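Local atomic coordinates of aldehyde dehydrogenase (Anabaena variabilis, PDB entry 4H7N), a protein that probably oxidises aldehydes to carboxylic acids with NAD+ as the electron acceptor. Residues E311-D323 and V360-V372. Numbering follows the deposited sequence.
Sequences EKQAGIINDHILD and VMTEETFGPIMPV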
ATOM      1  N   GLU A 311      18.869 -25.808   9.492  1.00 31.69           N
ATOM      2  CA  GLU A 311      20.340 -25.939   9.513  1.00 33.31           C
ATOM      3  C   GLU A 311      21.082 -24.692   9.075  1.00 33.48           C
ATOM      4  O   GLU A 311      22.144 -24.380   9.626  1.00 33.17           O
ATOM      5  CB  GLU A 311      20.861 -27.047   8.589  1.00 35.93           C
ATOM      6  CG  GLU A 311      20.795 -28.403   9.183  1.00 40.95           C
ATOM      7  CD  GLU A 311      21.874 -29.328   8.633  1.00 40.68           C
ATOM      8  OE1 GLU A 311      21.817 -29.622   7.453  1.00 41.92           O
ATOM      9  OE2 GLU A 311      22.766 -29.726   9.401  1.00 42.24           O
ATOM     10  N   LYS A 312      20.582 -24.022   8.046  1.00 32.16           N
ATOM     11  CA  LYS A 312      21.266 -22.826   7.559  1.00 34.32           C
ATOM     12  C   LYS A 312      21.285 -21.760   8.678  1.00 31.87           C
ATOM     13  O   LYS A 312      22.271 -21.062   8.883  1.00 30.50           O
ATOM     14  CB  LYS A 312      20.589 -22.374   6.284  1.00 39.57           C
ATOM     15  CG  LYS A 312      20.965 -21.015   5.762  1.00 47.02           C
ATOM     16  CD  LYS A 312      19.779 -20.464   4.965  1.00 54.69           C
ATOM     17  CE  LYS A 312      19.707 -18.938   4.903  1.00 58.08           C
ATOM     18  NZ  LYS A 312      20.351 -18.505   3.635  1.00 61.60           N
ATOM     19  N   GLN A 313      20.232 -21.678   9.479  1.00 30.72           N
ATOM     20  CA  GLN A 313      20.244 -20.703  10.557  1.00 29.11           C
ATOM     21  C   GLN A 313      21.266 -21.066  11.648  1.00 28.87           C
ATOM     22  O   GLN A 313      21.922 -20.193  12.226  1.00 28.61           O
ATOM     23  CB  GLN A 313      18.870 -20.522  11.171  1.00 27.87           C
ATOM     24  CG  GLN A 313      18.803 -19.217  11.915  1.00 28.20           C
ATOM     25  CD  GLN A 313      18.789 -18.063  10.917  1.00 31.00           C
ATOM     26  OE1 GLN A 313      18.162 -18.177   9.865  1.00 32.60           O
ATOM     27  NE2 GLN A 313      19.520 -16.983  11.210  1.00 30.14           N
ATOM     28  N   ALA A 314      21.431 -22.351  11.909  1.00 29.29           N
ATOM     29  CA  ALA A 314      22.483 -22.799  12.802  1.00 28.68           C
ATOM     30  C   ALA A 314      23.852 -22.324  12.331  1.00 30.91           C
ATOM     31  O   ALA A 314      24.652 -21.875  13.152  1.00 31.10           O
ATOM     32  CB  ALA A 314      22.458 -24.306  12.944  1.00 30.08           C
ATOM     33  N   GLY A 315      24.104 -22.412  11.014  1.00 30.31           N
ATOM     34  CA  GLY A 315      25.338 -21.920  10.446  1.00 32.70           C
ATOM     35  C   GLY A 315      25.500 -20.422  10.652  1.00 31.85           C
ATOM     36  O   GLY A 315      26.573 -19.969  10.981  1.00 31.55           O
ATOM     37  N   ILE A 316      24.433 -19.647  10.443  1.00 31.19           N
ATOM     38  CA  ILE A 316      24.504 -18.206  10.625  1.00 30.16           C
ATOM     39  C   ILE A 316      24.797 -17.825  12.079  1.00 30.08           C
ATOM     40  O   ILE A 316      25.641 -16.953  12.356  1.00 28.15           O
ATOM     41  CB  ILE A 316      23.178 -17.546  10.201  1.00 31.54           C
ATOM     42  CG1 ILE A 316      23.044 -17.590   8.652  1.00 34.98           C
ATOM     43  CG2 ILE A 316      23.106 -16.129  10.735  1.00 33.02           C
ATOM     44  CD1 ILE A 316      21.654 -17.211   8.124  1.00 34.54           C
ATOM     45  N   ILE A 317      24.070 -18.446  13.011  1.00 28.42           N
ATOM     46  CA  ILE A 317      24.266 -18.148  14.444  1.00 29.77           C
ATOM     47  C   ILE A 317      25.719 -18.477  14.833  1.00 29.39           C
ATOM     48  O   ILE A 317      26.400 -17.695  15.502  1.00 28.35           O
ATOM     49  CB  ILE A 317      23.297 -18.940  15.320  1.00 28.93           C
ATOM     50  CG1 ILE A 317      21.865 -18.539  15.028  1.00 30.14           C
ATOM     51  CG2 ILE A 317      23.607 -18.742  16.816  1.00 31.15           C
ATOM     52  CD1 ILE A 317      20.820 -19.488  15.568  1.00 28.77           C
ATOM     53  N   ASN A 318      26.195 -19.636  14.394  1.00 31.17           N
ATOM     54  CA  ASN A 318      27.574 -20.039  14.675  1.00 31.90           C
ATOM     55  C   ASN A 318      28.589 -18.999  14.148  1.00 32.97           C
ATOM     56  O   ASN A 318      29.510 -18.576  14.846  1.00 32.94           O
ATOM     57  CB  ASN A 318      27.836 -21.426  14.101  1.00 34.15           C
ATOM     58  CG  ASN A 318      29.219 -21.932  14.450  1.00 35.50           C
ATOM     59  OD1 ASN A 318      29.547 -22.141  15.621  1.00 37.37           O
ATOM     60  ND2 ASN A 318      30.051 -22.043  13.449  1.00 35.48           N
ATOM     61  N   ASP A 319      28.323 -18.513  12.953  1.00 34.31           N
ATOM     62  CA  ASP A 319      29.170 -17.510  12.335  1.00 35.97           C
ATOM     63  C   ASP A 319      29.159 -16.180  13.101  1.00 35.13           C
ATOM     64  O   ASP A 319      30.200 -15.563  13.271  1.00 36.82           O
ATOM     65  CB  ASP A 319      28.724 -17.339  10.899  1.00 37.26           C
ATOM     66  CG  ASP A 319      29.466 -16.262  10.193  1.00 40.89           C
ATOM     67  OD1 ASP A 319      30.677 -16.453  10.050  1.00 43.49           O
ATOM     68  OD2 ASP A 319      28.853 -15.239   9.784  1.00 39.41           O
ATOM     69  N   HIS A 320      28.001 -15.784  13.631  1.00 33.05           N
ATOM     70  CA  HIS A 320      27.888 -14.541  14.407  1.00 31.85           C
ATOM     71  C   HIS A 320      28.671 -14.629  15.697  1.00 33.08           C
ATOM     72  O   HIS A 320      29.321 -13.663  16.108  1.00 31.71           O
ATOM     73  CB  HIS A 320      26.398 -14.172  14.666  1.00 30.25           C
ATOM     74  CG  HIS A 320      25.712 -13.623  13.453  1.00 30.26           C
ATOM     75  ND1 HIS A 320      24.600 -12.807  13.516  1.00 29.67           N
ATOM     76  CD2 HIS A 320      26.031 -13.733  12.139  1.00 29.86           C
ATOM     77  CE1 HIS A 320      24.265 -12.445  12.290  1.00 29.98           C
ATOM     78  NE2 HIS A 320      25.110 -13.000  11.438  1.00 30.54           N
ATOM     79  N   ILE A 321      28.601 -15.791  16.348  1.00 32.21           N
ATOM     80  CA  ILE A 321      29.330 -16.011  17.598  1.00 33.64           C
ATOM     81  C   ILE A 321      30.841 -15.990  17.325  1.00 33.54           C
ATOM     82  O   ILE A 321      31.599 -15.278  17.989  1.00 32.79           O
ATOM     83  CB  ILE A 321      28.929 -17.356  18.279  1.00 35.29           C
ATOM     84  CG1 ILE A 321      27.494 -17.345  18.709  1.00 35.87           C
ATOM     85  CG2 ILE A 321      29.771 -17.626  19.520  1.00 38.56           C
ATOM     86  CD1 ILE A 321      26.990 -18.701  19.121  1.00 36.81           C
ATOM     87  N   LEU A 322      31.281 -16.730  16.321  1.00 36.81           N
ATOM     88  CA  LEU A 322      32.714 -16.690  15.946  1.00 37.70           C
ATOM     89  C   LEU A 322      33.226 -15.321  15.512  1.00 37.81           C
ATOM     90  O   LEU A 322      34.301 -14.876  15.956  1.00 37.71           O
ATOM     91  CB  LEU A 322      33.012 -17.700  14.846  1.00 40.70           C
ATOM     92  CG  LEU A 322      32.851 -19.169  15.249  1.00 44.24           C
ATOM     93  CD1 LEU A 322      32.986 -20.051  14.011  1.00 48.21           C
ATOM     94  CD2 LEU A 322      33.840 -19.626  16.313  1.00 44.57           C
ATOM     95  N   ASP A 323      32.474 -14.634  14.656  1.00 36.16           N
ATOM     96  CA  ASP A 323      32.871 -13.261  14.233  1.00 36.51           C
ATOM     97  C   ASP A 323      33.010 -12.364  15.481  1.00 36.00           C
ATOM     98  O   ASP A 323      33.967 -11.591  15.610  1.00 35.19           O
ATOM     99  CB  ASP A 323      31.827 -12.693  13.255  1.00 35.56           C
ATOM    100  CG  ASP A 323      31.992 -11.201  13.014  1.00 37.63           C
ATOM    101  OD1 ASP A 323      32.881 -10.808  12.222  1.00 38.25           O
ATOM    102  OD2 ASP A 323      31.226 -10.400  13.594  1.00 34.96           O
ATOM    103  N   VAL A 360      26.894  -9.832  14.841  1.00 34.15           N
ATOM    104  CA  VAL A 360      25.854 -10.098  15.831  1.00 33.04           C
ATOM    105  C   VAL A 360      25.098  -8.822  16.264  1.00 31.41           C
ATOM    106  O   VAL A 360      24.017  -8.896  16.824  1.00 31.14           O
ATOM    107  CB  VAL A 360      26.462 -10.860  17.041  1.00 33.41           C
ATOM    108  CG1 VAL A 360      27.178  -9.908  17.982  1.00 33.26           C
ATOM    109  CG2 VAL A 360      25.396 -11.656  17.764  1.00 33.88           C
HETATM  110  N   MSE A 361      25.696  -7.659  16.042  1.00 31.06           N
HETATM  111  CA  MSE A 361      25.058  -6.376  16.328  1.00 32.32           C
HETATM  112  C   MSE A 361      24.464  -5.673  15.123  1.00 33.70           C
HETATM  113  O   MSE A 361      23.837  -4.611  15.266  1.00 31.63           O
HETATM  114  CB  MSE A 361      26.073  -5.536  17.118  1.00 35.47           C
HETATM  115  CG  MSE A 361      26.076  -6.172  18.515  1.00 39.64           C
HETATM  116 SE   MSE A 361      26.575  -4.863  19.856  0.85 48.86          SE
HETATM  117  CE  MSE A 361      24.712  -4.377  20.258  1.00 39.62           C
ATOM    118  N   THR A 362      24.631  -6.234  13.930  1.00 33.99           N
ATOM    119  CA  THR A 362      24.163  -5.557  12.747  1.00 35.80           C
ATOM    120  C   THR A 362      23.276  -6.440  11.857  1.00 35.73           C
ATOM    121  O   THR A 362      22.236  -5.980  11.453  1.00 38.97           O
ATOM    122  CB  THR A 362      25.315  -5.022  11.910  1.00 36.90           C
ATOM    123  OG1 THR A 362      26.135  -6.109  11.508  1.00 34.28           O
ATOM    124  CG2 THR A 362      26.124  -4.010  12.702  1.00 38.62           C
ATOM    125  N   GLU A 363      23.658  -7.679  11.568  1.00 32.10           N
ATOM    126  CA  GLU A 363      22.854  -8.555  10.711  1.00 31.37           C
ATOM    127  C   GLU A 363      21.917  -9.391  11.581  1.00 30.14           C
ATOM    128  O   GLU A 363      22.269  -9.729  12.694  1.00 28.64           O
ATOM    129  CB  GLU A 363      23.748  -9.458   9.863  1.00 35.64           C
ATOM    130  CG  GLU A 363      24.663  -8.649   8.931  1.00 40.04           C
ATOM    131  CD  GLU A 363      25.770  -9.473   8.279  1.00 45.62           C
ATOM    132  OE1 GLU A 363      25.698 -10.717   8.253  1.00 45.00           O
ATOM    133  OE2 GLU A 363      26.737  -8.852   7.785  1.00 53.74           O
ATOM    134  N   GLU A 364      20.738  -9.717  11.057  1.00 29.55           N
ATOM    135  CA  GLU A 364      19.759 -10.503  11.779  1.00 32.18           C
ATOM    136  C   GLU A 364      20.417 -11.821  12.201  1.00 28.92           C
ATOM    137  O   GLU A 364      21.013 -12.515  11.380  1.00 28.99           O
ATOM    138  CB  GLU A 364      18.484 -10.753  10.927  1.00 33.39           C
ATOM    139  CG  GLU A 364      17.326 -11.430  11.694  1.00 35.50           C
ATOM    140  CD  GLU A 364      15.933 -11.296  11.002  1.00 36.37           C
ATOM    141  OE1 GLU A 364      15.903 -11.537   9.762  1.00 33.14           O
ATOM    142  OE2 GLU A 364      14.889 -10.951  11.688  1.00 32.44           O
ATOM    143  N   THR A 365      20.299 -12.147  13.473  1.00 26.60           N
ATOM    144  CA  THR A 365      20.883 -13.384  14.022  1.00 27.16           C
ATOM    145  C   THR A 365      19.845 -14.525  14.086  1.00 27.21           C
ATOM    146  O   THR A 365      20.137 -15.670  13.724  1.00 26.34           O
ATOM    147  CB  THR A 365      21.478 -13.050  15.404  1.00 28.43           C
ATOM    148  OG1 THR A 365      22.466 -12.018  15.249  1.00 29.24           O
ATOM    149  CG2 THR A 365      22.160 -14.251  16.043  1.00 29.06           C
ATOM    150  N   PHE A 366      18.616 -14.206  14.529  1.00 26.29           N
ATOM    151  CA  PHE A 366      17.567 -15.215  14.643  1.00 26.81           C
ATOM    152  C   PHE A 366      18.033 -16.355  15.564  1.00 29.23           C
ATOM    153  O   PHE A 366      17.773 -17.530  15.291  1.00 29.72           O
ATOM    154  CB  PHE A 366      17.221 -15.755  13.242  1.00 26.90           C
ATOM    155  CG  PHE A 366      15.785 -15.626  12.870  1.00 27.69           C
ATOM    156  CD1 PHE A 366      15.193 -14.373  12.772  1.00 27.89           C
ATOM    157  CD2 PHE A 366      15.001 -16.760  12.635  1.00 28.43           C
ATOM    158  CE1 PHE A 366      13.854 -14.221  12.414  1.00 27.06           C
ATOM    159  CE2 PHE A 366      13.650 -16.610  12.279  1.00 26.93           C
ATOM    160  CZ  PHE A 366      13.091 -15.352  12.156  1.00 27.37           C
ATOM    161  N   GLY A 367      18.728 -15.995  16.646  1.00 28.66           N
ATOM    162  CA  GLY A 367      19.215 -16.951  17.645  1.00 27.57           C
ATOM    163  C   GLY A 367      19.087 -16.397  19.053  1.00 29.57           C
ATOM    164  O   GLY A 367      18.649 -15.252  19.245  1.00 28.82           O
ATOM    165  N   PRO A 368      19.484 -17.190  20.075  1.00 28.51           N
ATOM    166  CA  PRO A 368      19.195 -16.777  21.450  1.00 28.69           C
ATOM    167  C   PRO A 368      20.373 -15.993  22.045  1.00 29.70           C
ATOM    168  O   PRO A 368      20.884 -16.322  23.124  1.00 31.97           O
ATOM    169  CB  PRO A 368      18.999 -18.113  22.158  1.00 28.21           C
ATOM    170  CG  PRO A 368      19.992 -19.016  21.487  1.00 29.77           C
ATOM    171  CD  PRO A 368      20.048 -18.546  20.032  1.00 29.02           C
ATOM    172  N   ILE A 369      20.779 -14.956  21.344  1.00 28.97           N
ATOM    173  CA  ILE A 369      22.007 -14.231  21.677  1.00 31.29           C
ATOM    174  C   ILE A 369      21.685 -12.859  22.250  1.00 30.68           C
ATOM    175  O   ILE A 369      20.839 -12.160  21.726  1.00 29.88           O
ATOM    176  CB  ILE A 369      22.873 -14.004  20.441  1.00 29.85           C
ATOM    177  CG1 ILE A 369      23.036 -15.301  19.668  1.00 31.15           C
ATOM    178  CG2 ILE A 369      24.244 -13.486  20.847  1.00 32.94           C
ATOM    179  CD1 ILE A 369      23.502 -16.487  20.496  1.00 32.81           C
HETATM  180  N   MSE A 370      22.394 -12.486  23.315  1.00 29.81           N
HETATM  181  CA  MSE A 370      22.130 -11.256  24.031  1.00 29.02           C
HETATM  182  C   MSE A 370      23.449 -10.531  24.123  1.00 30.73           C
HETATM  183  O   MSE A 370      24.206 -10.748  25.083  1.00 31.00           O
HETATM  184  CB  MSE A 370      21.584 -11.598  25.406  1.00 27.57           C
HETATM  185  CG  MSE A 370      20.146 -12.081  25.331  1.00 26.92           C
HETATM  186 SE   MSE A 370      19.500 -12.847  27.017  0.85 30.23          SE
HETATM  187  CE  MSE A 370      20.442 -14.555  27.002  1.00 29.56           C
ATOM    188  N   PRO A 371      23.787  -9.737  23.109  1.00 28.74           N
ATOM    189  CA  PRO A 371      24.948  -8.847  23.212  1.00 29.05           C
ATOM    190  C   PRO A 371      24.575  -7.568  23.945  1.00 28.21           C
ATOM    191  O   PRO A 371      23.623  -6.877  23.544  1.00 27.62           O
ATOM    192  CB  PRO A 371      25.292  -8.549  21.732  1.00 30.16           C
ATOM    193  CG  PRO A 371      24.014  -8.756  20.981  1.00 28.77           C
ATOM    194  CD  PRO A 371      23.057  -9.537  21.849  1.00 29.48           C
ATOM    195  N   VAL A 372      25.333  -7.222  24.971  1.00 28.43           N
ATOM    196  CA  VAL A 372      25.019  -6.097  25.834  1.00 28.97           C
ATOM    197  C   VAL A 372      26.093  -5.027  25.802  1.00 28.83           C
ATOM    198  O   VAL A 372      27.210  -5.309  26.115  1.00 29.05           O
ATOM    199  CB  VAL A 372      24.849  -6.587  27.289  1.00 30.07           C
ATOM    200  CG1 VAL A 372      24.327  -5.469  28.170  1.00 31.97           C
ATOM    201  CG2 VAL A 372      23.855  -7.742  27.305  1.00 30.04           C
TER
HETATM  202  O   HOH W   1      19.636 -14.460  10.036  1.00 35.25           O
HETATM  203  O   HOH W   2      29.391 -11.024  15.417  1.00 33.73           O
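The side chain of His-320 reaches from helix 311-326 into the curl of the 360-367 loop, its CB 4.1 Å from Val-360 CB. With CG anti to the carbonyl carbon (chi1 -75°), the ring brings ND1 within 2.9 Å of Thr-365 OG1, a hydrogen bond near the ring plane in which either atom may be the donor. CE1 lies 3.4 Å from both Glu-363 O and Glu-364 O, while Ile-316 CG2, from the same helix, lies over one ring face, offset toward its rim. Two turns earlier, Gln-313, bent at chi2, crosses Phe-366 at about a right angle and donates from NE2 to Thr-365 O over 2.9 Å; the bond is bent (138°), and the nitrogen stands above the carbonyl plane. NE2 also donates to a water that bridges to Glu-364 O. Shortening this glutamine to an alanine is likely to leave Thr-365 O and the water without their shared donor, with a gap beside Phe-366 CB. Between the two polar grips, Ile-317 CD1 packs 3.7 Å from Gly-367 CA, where a side chain would clash. The loop carries the Glu-Glu-Thr-Phe-Gly-Pro sequence of aldehyde dehydrogenases, and Glu-364 lies about 9 Å, side chain to side chain, from Glu-232, the predicted active-site residue. The helix thus covers the loop leading into strand 369-375, which runs between strands 349-352 and 269-275; Glu-270 of the latter receives the backbone N-H groups of Thr-365 and Phe-366.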